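PDB 3UN7: peptidoglycan D,D-transpeptidase PbpA from Mycobacterium tuberculosis, which probably cross-links the peptide stems of cell-wall peptidoglycan as a penicillin-binding D,D-transpeptidase and helps regulate cell length. Local coordinates for residues 19-23 with 61-65; 27-31 with 108-112; 98-104 with 344-348; 132-138 with 424-430. All coordinates share one frame; numbering follows the deposited sequence.

Contact 1: 19-23 with 61-65; sequences YSRQR and FYSLR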
# COMPACT_ATOMS: atom_id res chain seq x y z
N TYR A 19 28.89 -2.55 17.06
CA TYR A 19 29.30 -1.30 16.34
C TYR A 19 30.81 -1.33 16.12
O TYR A 19 31.38 -0.46 15.46
CB TYR A 19 28.85 -0.06 17.13
CG TYR A 19 27.67 0.72 16.54
CD1 TYR A 19 26.35 0.53 16.97
CD2 TYR A 19 27.89 1.70 15.57
CE1 TYR A 19 25.28 1.29 16.42
CE2 TYR A 19 26.84 2.44 15.02
CZ TYR A 19 25.55 2.25 15.44
OH TYR A 19 24.56 3.04 14.85
N SER A 20 31.43 -2.37 16.67
CA SER A 20 32.84 -2.72 16.50
C SER A 20 33.14 -3.39 15.15
O SER A 20 34.27 -3.35 14.66
CB SER A 20 33.23 -3.70 17.61
OG SER A 20 32.20 -4.68 17.78
N ARG A 21 32.11 -4.03 14.59
CA ARG A 21 32.21 -4.84 13.38
C ARG A 21 31.36 -4.26 12.25
O ARG A 21 30.37 -3.56 12.50
CB ARG A 21 31.77 -6.28 13.67
CG ARG A 21 32.66 -7.03 14.66
CD ARG A 21 32.05 -8.38 15.02
NE ARG A 21 31.49 -8.39 16.37
CZ ARG A 21 30.22 -8.16 16.68
NH1 ARG A 21 29.32 -7.89 15.74
NH2 ARG A 21 29.84 -8.20 17.95
N GLN A 22 31.76 -4.53 11.00
CA GLN A 22 31.10 -3.95 9.84
C GLN A 22 29.75 -4.58 9.54
O GLN A 22 29.67 -5.70 9.04
CB GLN A 22 31.99 -3.96 8.59
CG GLN A 22 31.35 -3.17 7.44
CD GLN A 22 32.29 -2.90 6.27
OE1 GLN A 22 33.18 -3.70 5.97
NE2 GLN A 22 32.10 -1.76 5.62
N ARG A 23 28.69 -3.84 9.84
CA ARG A 23 27.32 -4.25 9.56
C ARG A 23 27.13 -4.33 8.05
O ARG A 23 27.73 -3.56 7.30
CB ARG A 23 26.35 -3.24 10.16
CG ARG A 23 24.88 -3.57 10.01
CD ARG A 23 24.07 -2.59 10.85
NE ARG A 23 22.64 -2.87 10.81
CZ ARG A 23 22.02 -3.75 11.58
NH1 ARG A 23 22.71 -4.49 12.45
NH2 ARG A 23 20.70 -3.90 11.46
N PHE A 61 15.73 2.65 10.84
CA PHE A 61 16.98 3.21 11.38
C PHE A 61 17.73 2.21 12.24
O PHE A 61 17.18 1.19 12.68
CB PHE A 61 16.75 4.54 12.13
CG PHE A 61 15.87 4.42 13.36
CD1 PHE A 61 16.38 3.96 14.57
CD2 PHE A 61 14.54 4.83 13.31
CE1 PHE A 61 15.58 3.89 15.71
CE2 PHE A 61 13.73 4.74 14.44
CZ PHE A 61 14.24 4.28 15.64
N TYR A 62 19.00 2.48 12.45
CA TYR A 62 19.78 1.69 13.36
C TYR A 62 20.51 2.69 14.24
O TYR A 62 21.38 3.44 13.77
CB TYR A 62 20.73 0.78 12.57
CG TYR A 62 21.57 -0.18 13.38
CD1 TYR A 62 21.01 -1.32 13.93
CD2 TYR A 62 22.95 0.02 13.53
CE1 TYR A 62 21.77 -2.23 14.65
CE2 TYR A 62 23.73 -0.89 14.26
CZ TYR A 62 23.13 -2.02 14.81
OH TYR A 62 23.86 -2.94 15.54
N SER A 63 20.14 2.70 15.52
CA SER A 63 20.51 3.78 16.44
C SER A 63 21.15 3.25 17.71
O SER A 63 20.67 2.28 18.30
CB SER A 63 19.25 4.58 16.79
OG SER A 63 19.47 5.44 17.90
N LEU A 64 22.23 3.91 18.14
CA LEU A 64 22.87 3.57 19.41
C LEU A 64 21.92 3.66 20.60
O LEU A 64 21.91 2.79 21.48
CB LEU A 64 24.07 4.47 19.65
CG LEU A 64 25.35 4.16 18.90
CD1 LEU A 64 26.34 5.28 19.14
CD2 LEU A 64 25.91 2.83 19.38
N ARG A 65 21.11 4.71 20.65
CA ARG A 65 20.25 4.79 21.82
C ARG A 65 18.79 4.37 21.61
O ARG A 65 18.11 4.04 22.57
CB ARG A 65 20.41 6.13 22.56
CG ARG A 65 19.53 7.25 22.12
CD ARG A 65 20.17 8.61 22.46
NE ARG A 65 20.54 8.74 23.86
CZ ARG A 65 19.72 9.18 24.82
NH1 ARG A 65 18.48 9.55 24.53
NH2 ARG A 65 20.16 9.26 26.06
O HOH W 1 25.41 -4.28 13.64
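NH1 of Arg23 is gripped by several groups at once: it donates to water 1 at 3.0 Å, pairs with the carboxylate of Asp76, and lies over Tyr62, with Tyr62 CE1 3.3 Å away. The contact is a cation-pi stack in the dimerisation domain, where the loop ahead of strand 26-28 meets the short strand 62-63. The guanidinium lies nearly parallel to the phenol ring, the two planes at 14°, with Arg23 CZ 3.7 Å from the centroid of Tyr62. A chain extended from CG to NE carries it there, CG being anti to the backbone N (chi1 -177°), and its CD adds a CH-pi contact to the same face. Arginine suits this buried place because its flat cation can cover a ring while its N-H groups, in the guanidinium plane, reach other partners: NE pairs with Glu72, and water 1 sits at the edge and links NH1 to Tyr62 OH, 2.8 Å from the water.

From the other side of the Tyr62 plane comes Tyr19. The two rings are near parallel, at 22°, but slid so far apart that they barely overlap, and CE1 of Tyr19 meets CE2 of Tyr62 at 3.4 Å. Planar Tyr19 can lie beside Tyr62 and still offer its other face to a methyl, which branched Leu64 supplies. The order is thus guanidinium, ring, ring, methyl. The last layer is a CH-pi contact, Leu64 CD2 standing 3.7 Å from the centroid of the Tyr19 ring and displaced toward CD1 and CE1.

Contact 2: 27-31 with 108-112; sequences TAGGQ and TINPR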
# COMPACT_ATOMS: atom_id res chain seq x y z
N THR A 27 20.11 -3.52 0.17
CA THR A 27 20.25 -3.08 -1.21
C THR A 27 18.91 -3.11 -1.96
O THR A 27 17.95 -3.78 -1.53
CB THR A 27 21.29 -3.94 -1.97
OG1 THR A 27 20.76 -5.25 -2.15
CG2 THR A 27 22.60 -4.03 -1.20
N ALA A 28 18.85 -2.37 -3.06
CA ALA A 28 17.72 -2.40 -4.01
C ALA A 28 18.24 -2.12 -5.41
O ALA A 28 19.00 -1.17 -5.63
CB ALA A 28 16.66 -1.37 -3.62
N GLY A 29 17.86 -2.96 -6.36
CA GLY A 29 18.32 -2.83 -7.74
C GLY A 29 19.83 -2.67 -7.88
O GLY A 29 20.29 -1.98 -8.79
N GLY A 30 20.61 -3.28 -6.99
CA GLY A 30 22.08 -3.13 -7.00
C GLY A 30 22.59 -1.83 -6.38
O GLY A 30 23.78 -1.50 -6.50
N GLN A 31 21.70 -1.08 -5.74
CA GLN A 31 22.07 0.19 -5.13
C GLN A 31 21.96 0.09 -3.62
O GLN A 31 21.10 -0.63 -3.11
CB GLN A 31 21.16 1.31 -5.65
CG GLN A 31 21.19 1.38 -7.18
CD GLN A 31 20.52 2.61 -7.74
OE1 GLN A 31 19.60 2.50 -8.55
NE2 GLN A 31 21.00 3.79 -7.34
N THR A 108 13.31 -6.31 -2.65
CA THR A 108 12.60 -6.39 -3.92
C THR A 108 12.32 -5.02 -4.51
O THR A 108 11.71 -4.92 -5.57
CB THR A 108 11.23 -7.07 -3.73
OG1 THR A 108 10.55 -6.43 -2.63
CG2 THR A 108 11.40 -8.53 -3.42
N ILE A 109 12.71 -3.95 -3.81
CA ILE A 109 12.38 -2.58 -4.20
C ILE A 109 13.06 -2.23 -5.52
O ILE A 109 14.24 -2.52 -5.70
CB ILE A 109 12.80 -1.54 -3.10
CG1 ILE A 109 12.02 -1.77 -1.79
CG2 ILE A 109 12.60 -0.08 -3.58
CD1 ILE A 109 10.53 -1.42 -1.86
N ASN A 110 12.30 -1.63 -6.43
CA ASN A 110 12.88 -1.07 -7.65
C ASN A 110 13.09 0.43 -7.39
O ASN A 110 12.11 1.14 -7.23
CB ASN A 110 11.94 -1.33 -8.84
CG ASN A 110 12.49 -0.79 -10.16
OD1 ASN A 110 13.15 0.25 -10.20
ND2 ASN A 110 12.21 -1.51 -11.25
N PRO A 111 14.35 0.89 -7.32
CA PRO A 111 14.68 2.27 -6.98
C PRO A 111 13.99 3.29 -7.89
O PRO A 111 13.53 4.32 -7.39
CB PRO A 111 16.20 2.31 -7.18
CG PRO A 111 16.62 0.94 -6.83
CD PRO A 111 15.58 0.10 -7.52
N ARG A 112 13.89 2.99 -9.19
CA ARG A 112 13.18 3.85 -10.15
C ARG A 112 11.73 4.03 -9.74
O ARG A 112 11.20 5.14 -9.79
CB ARG A 112 13.23 3.26 -11.56
CG ARG A 112 14.63 3.11 -12.12
CD ARG A 112 14.61 2.66 -13.57
NE ARG A 112 14.78 3.79 -14.49
CZ ARG A 112 15.75 3.89 -15.40
NH1 ARG A 112 16.64 2.91 -15.55
NH2 ARG A 112 15.82 4.96 -16.18
O HOH W 2 15.82 -4.65 -5.70
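Ala28 to Gln31 form a type I' turn, the two-residue bend of the hairpin between strands 26-28 and 31-38, and Ala28 CA comes within 5.3 Å of Ile109 CA in the segment that leads into helix 111-123. Both central residues are glycines, which adopt the positive phi angles of this turn. With no side chain on Gly29, the Pro111 ring can come close, its CD 4.0 Å from Gly29 CA. Pro111 fills the middle of the contact: CG rests 3.4 Å from Ala28 O, while Gln31, its chain extended beyond CG, brings OE1 to the CB-CG side of the ring. Small Ala28 can press its methyl against the backbone of Ile109, CB to Ile109 O being 3.4 Å, and beside Ile109 CB. The sec-butyl side chain of Ile109 leads away, to Tyr55 and Val58 of helix 52-59. Asn110 is the helix N-cap, its OD1 taking a weak bond from Arg112 N, and proline suits the first turn that follows, where its missing N-H costs no helical bond. No direct hydrogen bond joins the segments; instead water 2 accepts from Gly29 N and donates to Ile109 O, both at 2.7 Å, so bridging water and apolar packing hold hairpin and helix start together.

Contact 3: 98-104 with 344-348; sequences RDPRGGN and GPDLA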
# COMPACT_ATOMS: atom_id res chain seq x y z
N ARG A 98 41.23 -11.83 9.50
CA ARG A 98 40.51 -10.95 8.58
C ARG A 98 39.33 -10.28 9.26
O ARG A 98 38.60 -10.91 10.04
CB ARG A 98 40.04 -11.74 7.35
CG ARG A 98 38.89 -11.12 6.56
CD ARG A 98 38.96 -11.50 5.09
NE ARG A 98 39.15 -12.93 4.88
CZ ARG A 98 38.27 -13.74 4.30
NH1 ARG A 98 37.11 -13.27 3.86
NH2 ARG A 98 38.55 -15.03 4.16
N ASP A 99 39.16 -8.99 8.96
CA ASP A 99 38.03 -8.19 9.44
C ASP A 99 36.68 -8.82 9.11
O ASP A 99 36.43 -9.14 7.95
CB ASP A 99 38.10 -6.78 8.83
CG ASP A 99 38.61 -5.76 9.81
OD1 ASP A 99 39.75 -5.93 10.31
OD2 ASP A 99 37.87 -4.78 10.07
N PRO A 100 35.81 -8.99 10.12
CA PRO A 100 34.49 -9.58 9.87
C PRO A 100 33.55 -8.59 9.18
O PRO A 100 33.82 -7.39 9.17
CB PRO A 100 33.97 -9.88 11.28
CG PRO A 100 34.59 -8.83 12.13
CD PRO A 100 35.98 -8.61 11.54
N ARG A 101 32.48 -9.12 8.60
CA ARG A 101 31.47 -8.32 7.93
C ARG A 101 30.13 -9.03 8.12
O ARG A 101 30.07 -10.27 8.13
CB ARG A 101 31.84 -8.19 6.44
CG ARG A 101 31.12 -7.10 5.61
CD ARG A 101 31.52 -7.24 4.12
NE ARG A 101 30.91 -6.23 3.24
CZ ARG A 101 31.60 -5.36 2.49
NH1 ARG A 101 32.93 -5.37 2.51
NH2 ARG A 101 30.97 -4.48 1.72
N GLY A 102 29.07 -8.26 8.30
CA GLY A 102 27.72 -8.81 8.32
C GLY A 102 27.31 -9.22 6.93
O GLY A 102 28.01 -8.93 5.95
N GLY A 103 26.19 -9.92 6.82
CA GLY A 103 25.68 -10.31 5.52
C GLY A 103 24.85 -9.20 4.91
O GLY A 103 24.68 -8.15 5.52
N ASN A 104 24.33 -9.44 3.71
CA ASN A 104 23.59 -8.45 2.95
C ASN A 104 22.14 -8.84 2.76
O ASN A 104 21.81 -10.02 2.62
CB ASN A 104 24.20 -8.27 1.56
CG ASN A 104 25.25 -7.18 1.51
OD1 ASN A 104 25.89 -6.85 2.53
ND2 ASN A 104 25.44 -6.59 0.31
N GLY A 344 25.82 -13.78 2.34
CA GLY A 344 26.94 -13.60 3.27
C GLY A 344 27.78 -12.37 2.93
O GLY A 344 27.57 -11.74 1.90
N PRO A 345 28.76 -12.03 3.80
CA PRO A 345 29.65 -10.89 3.59
C PRO A 345 30.39 -10.97 2.26
O PRO A 345 30.72 -9.95 1.67
CB PRO A 345 30.68 -11.03 4.72
CG PRO A 345 30.51 -12.40 5.26
CD PRO A 345 29.08 -12.75 5.04
N ASP A 346 30.63 -12.19 1.79
CA ASP A 346 31.31 -12.41 0.52
C ASP A 346 30.30 -12.70 -0.62
O ASP A 346 30.66 -13.16 -1.71
CB ASP A 346 32.40 -13.48 0.69
CG ASP A 346 33.59 -12.98 1.52
OD1 ASP A 346 34.20 -13.78 2.28
OD2 ASP A 346 33.92 -11.78 1.43
N LEU A 347 29.03 -12.40 -0.33
CA LEU A 347 27.92 -12.45 -1.28
C LEU A 347 27.45 -13.85 -1.72
O LEU A 347 26.64 -13.97 -2.64
CB LEU A 347 28.16 -11.52 -2.48
CG LEU A 347 28.52 -10.08 -2.10
CD1 LEU A 347 28.96 -9.29 -3.33
CD2 LEU A 347 27.36 -9.40 -1.37
N ALA A 348 27.93 -14.90 -1.06
CA ALA A 348 27.38 -16.23 -1.29
C ALA A 348 25.94 -16.27 -0.79
O ALA A 348 25.59 -15.61 0.19
CB ALA A 348 28.21 -17.27 -0.58
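A beta hairpin of the mixed sheet, its strands 339-343 and 349-352, turns through Gly344 to Leu347 and packs its bend against the loop that leads into strand 104-107. The bend is a type I turn whose fourth residue, Leu347, takes a positive phi, as in a 3:5 hairpin, and Gly344 bonds to both Leu347 and Ala348. At the centre is Pro345, a residue whose fixed phi suits the second place of such a turn. Its CB meets Arg101 CB at 3.5 Å, and the two side chains run past each other in opposite directions, the extended aliphatic chain of Arg101 passing on toward Pro345 O. Pro345 CA also approaches Gly102 O at 3.5 Å in a C-H...O contact.

The CA atoms of Gly103 and Gly344 lie 4.2 Å apart, and glycine suits position 103 because a side chain there would stand close to Gly344 CA. Beside them Leu347 CD2 lies against the amide nitrogen of Asn104, 3.8 Å from ND2; that nitrogen has its hydrogen bond with Gln25.

At the exposed end Arg98 reaches Asp346 with a chain bent at chi3 (49°), which turns the guanidinium across to the turn. The salt bridge is long and weak. Guanidinium and carboxylate are nearly coplanar, 28° apart, and Asp346 OD1 stands at the guanidinium edge, 3.4 Å from NH1.

Contact 4: 132-138 with 424-430; sequences AVVALEP and KVAVAVL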
# COMPACT_ATOMS: atom_id res chain seq x y z
N ALA A 132 0.68 7.54 1.30
CA ALA A 132 1.51 6.39 0.96
C ALA A 132 1.34 5.95 -0.48
O ALA A 132 0.32 6.24 -1.13
CB ALA A 132 1.23 5.22 1.92
N VAL A 133 2.37 5.29 -1.00
CA VAL A 133 2.32 4.64 -2.29
C VAL A 133 2.90 3.24 -2.17
O VAL A 133 3.96 3.03 -1.57
CB VAL A 133 3.13 5.43 -3.37
CG1 VAL A 133 3.15 4.66 -4.70
CG2 VAL A 133 2.56 6.84 -3.57
N VAL A 134 2.22 2.26 -2.75
CA VAL A 134 2.69 0.89 -2.75
C VAL A 134 2.62 0.40 -4.18
O VAL A 134 1.63 0.64 -4.89
CB VAL A 134 1.83 -0.05 -1.85
CG1 VAL A 134 2.30 -1.50 -1.99
CG2 VAL A 134 1.89 0.38 -0.39
N ALA A 135 3.67 -0.30 -4.60
CA ALA A 135 3.69 -0.97 -5.88
C ALA A 135 4.05 -2.43 -5.67
O ALA A 135 4.97 -2.76 -4.91
CB ALA A 135 4.66 -0.28 -6.86
N LEU A 136 3.30 -3.30 -6.32
CA LEU A 136 3.46 -4.74 -6.18
C LEU A 136 3.58 -5.34 -7.57
O LEU A 136 3.03 -4.81 -8.54
CB LEU A 136 2.24 -5.37 -5.48
CG LEU A 136 1.87 -4.90 -4.07
CD1 LEU A 136 0.62 -5.61 -3.58
CD2 LEU A 136 3.04 -5.14 -3.08
N GLU A 137 4.30 -6.44 -7.66
CA GLU A 137 4.34 -7.23 -8.89
C GLU A 137 3.30 -8.33 -8.73
O GLU A 137 3.49 -9.22 -7.91
CB GLU A 137 5.72 -7.85 -9.07
CG GLU A 137 5.87 -8.64 -10.37
CD GLU A 137 7.32 -8.94 -10.64
OE1 GLU A 137 7.89 -9.80 -9.94
OE2 GLU A 137 7.90 -8.30 -11.54
N PRO A 138 2.21 -8.28 -9.52
CA PRO A 138 1.09 -9.16 -9.21
C PRO A 138 1.36 -10.67 -9.32
O PRO A 138 0.80 -11.43 -8.54
CB PRO A 138 -0.02 -8.69 -10.17
CG PRO A 138 0.40 -7.28 -10.57
CD PRO A 138 1.89 -7.41 -10.67
N LYS A 424 1.94 -6.17 -14.93
CA LYS A 424 3.31 -6.28 -14.41
C LYS A 424 3.49 -5.49 -13.13
O LYS A 424 4.47 -5.67 -12.41
CB LYS A 424 4.31 -5.83 -15.48
CG LYS A 424 4.43 -6.84 -16.60
CD LYS A 424 4.27 -6.18 -17.96
CE LYS A 424 4.13 -7.23 -19.09
NZ LYS A 424 2.92 -6.95 -19.96
N VAL A 425 2.52 -4.64 -12.83
CA VAL A 425 2.58 -3.80 -11.66
C VAL A 425 1.16 -3.51 -11.18
O VAL A 425 0.23 -3.39 -11.99
CB VAL A 425 3.40 -2.51 -11.95
CG1 VAL A 425 2.78 -1.68 -13.11
CG2 VAL A 425 3.63 -1.66 -10.69
N ALA A 426 1.00 -3.42 -9.88
CA ALA A 426 -0.24 -2.98 -9.26
C ALA A 426 0.14 -1.91 -8.26
O ALA A 426 1.19 -2.02 -7.62
CB ALA A 426 -0.91 -4.12 -8.58
N VAL A 427 -0.68 -0.88 -8.10
CA VAL A 427 -0.35 0.24 -7.23
C VAL A 427 -1.52 0.63 -6.34
O VAL A 427 -2.68 0.39 -6.68
CB VAL A 427 0.16 1.51 -8.00
CG1 VAL A 427 1.38 1.17 -8.85
CG2 VAL A 427 -0.97 2.14 -8.89
N ALA A 428 -1.20 1.20 -5.19
CA ALA A 428 -2.18 1.93 -4.40
C ALA A 428 -1.57 3.24 -4.00
O ALA A 428 -0.43 3.28 -3.53
CB ALA A 428 -2.60 1.17 -3.17
N VAL A 429 -2.34 4.31 -4.19
CA VAL A 429 -1.93 5.64 -3.76
C VAL A 429 -2.97 6.09 -2.77
O VAL A 429 -4.19 6.04 -3.05
CB VAL A 429 -1.90 6.62 -4.94
CG1 VAL A 429 -1.54 8.04 -4.48
CG2 VAL A 429 -0.95 6.13 -6.01
N LEU A 430 -2.52 6.48 -1.59
CA LEU A 430 -3.38 7.19 -0.67
C LEU A 430 -2.83 8.59 -0.43
O LEU A 430 -1.68 8.74 0.02
CB LEU A 430 -3.53 6.43 0.66
CG LEU A 430 -4.15 7.34 1.73
CD1 LEU A 430 -5.68 7.37 1.64
CD2 LEU A 430 -3.66 6.90 3.07
O HOH W 3 6.92 -6.08 -12.86
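Ala135 CB and Val427 CG1 touch at 4.1 Å in the apolar middle of this contact, on the sheet face that also carries Val133 and Val429. Helix 446-458 packs on that face: Val453 meets both Val133 and Val427, and Ile449 meets Val429. Branched valines suit extended strands and pack against the helix, while small Ala135 lets the side chains of Val425 and Val427 come in beside it. The opposite face bears Ala132, Val134, Leu136, Ala426, Ala428 and Leu430; toward its end Pro138 CG lies 4.0 Å from Ala426 CB.

Between the faces runs a regular antiparallel ladder of the central sheet of the transpeptidase domain, the sheet shared by penicillin-binding proteins and serine beta-lactamases. The pairs Ala132-Leu430, Val134-Ala428 and Leu136-Ala426 each exchange two backbone bonds of 2.8 to 2.9 Å, and the non-hydrogen-bonded pairs between them add C-H...O contacts such as Val427 CA to Val134 O at 3.1 Å.

On its other flank strand 425-431 has a classic beta bulge, Lys424 and Val425 both pairing with Ala418 of strand 411-418. At the polar edge Glu137, which also bonds Thr140, takes a bond of 2.8 Å from water 3 at its OE2; the same water donates to Lys424 O. Paired backbone polar atoms between two apolar faces are consistent with a firm core, its Leu430 side chain about 11 Å from that of Ser193, the probable nucleophile.

Overall arrangement
Contacts 1, 2 and 3 lie on the same side of the chain's centre, and contact 4 sits near that centre, in the five-stranded sheet of the transpeptidase domain. Contacts 1 and 3 have centres 16 Å apart and touch where Gln22 O probably accepts a bond from Gly102 N. Contacts 2 and 3 both involve the mixed sheet, in which strand 104-107 lies between 26-28 and 339-343. Contact 2 is 15 Å, centre to centre, from contact 4, and helix 111-123 is followed in the chain by strand 131-136. Contacts 1 and 2, 2 and 3, and 3 and 4 alternate in sequence; contact 3 itself joins the dimerisation range (98-104) to the transpeptidase range (344-348).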